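Local atomic coordinates of sporozoite microneme protein essential for cell traversal (Plasmodium berghei, PDB entry 4U5A), a protein that is a microneme protein essential for host cell traversal by malaria sporozoites, a role it probably plays after release from the micronemes. Residues S18-S22 with I68-R73. Residues are numbered along the deposited sequence; the frame is centred on the assembly and turned at random.
Sequences SDDFS and IDGILR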
loop_
_atom_site.group_PDB
_atom_site.type_symbol
_atom_site.label_atom_id
_atom_site.label_comp_id
_atom_site.label_asym_id
_atom_site.label_seq_id
_atom_site.Cartn_x
_atom_site.Cartn_y
_atom_site.Cartn_z
ATOM N N SER A 18 8.821 -8.667 -13.678
ATOM C CA SER A 18 7.801 -7.652 -13.916
ATOM C C SER A 18 6.395 -8.163 -13.599
ATOM O O SER A 18 5.626 -7.503 -12.886
ATOM C CB SER A 18 7.856 -7.171 -15.368
ATOM O OG SER A 18 9.033 -6.428 -15.622
ATOM N N ASP A 19 6.076 -9.349 -14.109
ATOM C CA ASP A 19 4.744 -9.921 -13.942
ATOM C C ASP A 19 4.411 -10.238 -12.479
ATOM O O ASP A 19 3.303 -9.944 -12.007
ATOM C CB ASP A 19 4.608 -11.177 -14.805
ATOM C CG ASP A 19 4.640 -10.865 -16.293
ATOM O OD1 ASP A 19 4.236 -9.747 -16.673
ATOM O OD2 ASP A 19 5.072 -11.733 -17.081
ATOM N N ASP A 20 5.367 -10.828 -11.766
ATOM C CA ASP A 20 5.192 -11.120 -10.347
ATOM C C ASP A 20 4.960 -9.840 -9.559
ATOM O O ASP A 20 4.040 -9.761 -8.735
ATOM C CB ASP A 20 6.407 -11.860 -9.781
ATOM C CG ASP A 20 6.475 -13.307 -10.230
ATOM O OD1 ASP A 20 5.593 -13.738 -11.004
ATOM O OD2 ASP A 20 7.416 -14.011 -9.807
ATOM N N PHE A 21 5.793 -8.836 -9.822
ATOM C CA PHE A 21 5.651 -7.562 -9.130
ATOM C C PHE A 21 4.261 -6.982 -9.381
ATOM O O PHE A 21 3.606 -6.497 -8.458
ATOM C CB PHE A 21 6.730 -6.577 -9.570
ATOM C CG PHE A 21 6.751 -5.309 -8.768
ATOM C CD1 PHE A 21 7.222 -5.312 -7.464
ATOM C CD2 PHE A 21 6.297 -4.116 -9.312
ATOM C CE1 PHE A 21 7.245 -4.153 -6.716
ATOM C CE2 PHE A 21 6.319 -2.947 -8.570
ATOM C CZ PHE A 21 6.793 -2.966 -7.268
ATOM N N SER A 22 3.809 -7.055 -10.630
ATOM C CA SER A 22 2.483 -6.563 -10.987
ATOM C C SER A 22 1.382 -7.286 -10.212
ATOM O O SER A 22 0.454 -6.648 -9.702
ATOM C CB SER A 22 2.245 -6.718 -12.490
ATOM O OG SER A 22 3.031 -5.806 -13.235
ATOM N N ILE A 68 4.095 2.796 -9.073
ATOM C CA ILE A 68 5.115 1.865 -8.599
ATOM C C ILE A 68 5.233 0.657 -9.523
ATOM O O ILE A 68 6.331 0.254 -9.910
ATOM C CB ILE A 68 4.804 1.383 -7.168
ATOM C CG1 ILE A 68 4.742 2.571 -6.209
ATOM C CG2 ILE A 68 5.833 0.367 -6.699
ATOM C CD1 ILE A 68 4.376 2.182 -4.796
ATOM N N ASP A 69 4.084 0.096 -9.883
ATOM C CA ASP A 69 4.022 -1.035 -10.797
ATOM C C ASP A 69 4.625 -0.673 -12.149
ATOM O O ASP A 69 5.432 -1.423 -12.692
ATOM C CB ASP A 69 2.567 -1.492 -10.962
ATOM C CG ASP A 69 2.432 -2.788 -11.747
ATOM O OD1 ASP A 69 3.459 -3.373 -12.148
ATOM O OD2 ASP A 69 1.282 -3.228 -11.956
ATOM N N GLY A 70 4.256 0.492 -12.673
ATOM C CA GLY A 70 4.726 0.896 -13.985
ATOM C C GLY A 70 6.184 1.312 -14.022
ATOM O O GLY A 70 6.882 1.043 -15.001
ATOM N N ILE A 71 6.649 1.947 -12.948
ATOM C CA ILE A 71 8.041 2.379 -12.856
ATOM C C ILE A 71 8.978 1.177 -12.861
ATOM O O ILE A 71 10.015 1.187 -13.533
ATOM C CB ILE A 71 8.291 3.249 -11.601
ATOM C CG1 ILE A 71 7.737 4.660 -11.818
ATOM C CG2 ILE A 71 9.777 3.362 -11.301
ATOM C CD1 ILE A 71 7.954 5.593 -10.640
ATOM N N LEU A 72 8.601 0.127 -12.140
ATOM C CA LEU A 72 9.448 -1.053 -12.083
ATOM C C LEU A 72 9.449 -1.775 -13.423
ATOM O O LEU A 72 10.494 -2.221 -13.891
ATOM C CB LEU A 72 8.983 -2.021 -11.000
ATOM C CG LEU A 72 9.982 -3.178 -10.891
ATOM C CD1 LEU A 72 10.918 -2.977 -9.701
ATOM C CD2 LEU A 72 9.324 -4.545 -10.879
ATOM N N ARG A 73 8.277 -1.877 -14.042
ATOM C CA ARG A 73 8.157 -2.551 -15.327
ATOM C C ARG A 73 8.934 -1.798 -16.395
ATOM O O ARG A 73 9.577 -2.405 -17.249
ATOM C CB ARG A 73 6.691 -2.679 -15.740
ATOM C CG ARG A 73 6.483 -3.516 -16.995
ATOM C CD ARG A 73 5.014 -3.822 -17.253
ATOM N NE ARG A 73 4.478 -4.787 -16.297
ATOM C CZ ARG A 73 4.592 -6.106 -16.422
ATOM N NH1 ARG A 73 5.238 -6.622 -17.459
ATOM N NH2 ARG A 73 4.071 -6.910 -15.504
#
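R73 reaches over from helix 59-84 to D19 and S22 of helix 10-39, joining two antiparallel helices of the SPECT1 four-helix bundle, whose short segments run 173° apart with axes 9.7 Å from each other. NH2 of R73 gives two hydrogen bonds close to the guanidinium plane. The straighter, at 170°, runs from R73 NH2 to S22 OG over 2.7 Å. The other, from R73 NH2 to D19 OD1 at 3.1 Å, belongs to a salt bridge and arrives on the anti side of the carboxylate. NH1 adds a weak bond to the same D19 oxygen. S22 OG is both acceptor and donor: it takes the arginine N-H and donates its own hydrogen to the syn lone pair of D69 OD1, 2.7 Å from S22 OG. The serine hydroxyl thus bridges R73 and D69, one turn apart on their helix, and the nearby guanidinium would be expected to favour the charged form of both aspartates. The arginine chain, extended as far as CD, turns at chi3 (-72°), which helps lay one guanidinium face over S18 CB. Deeper in the bundle the contact becomes apolar. C102 of helix 88-126 touches both F21 and L72, and I68 packs on I189 and L192 of helix 167-197. L72 lies over one face of the F21 ring, displaced toward its rim, with L72 CD2 3.4 Å from F21 CG, while at the ring's far end F21 CZ meets I68 CG2 at 3.5 Å.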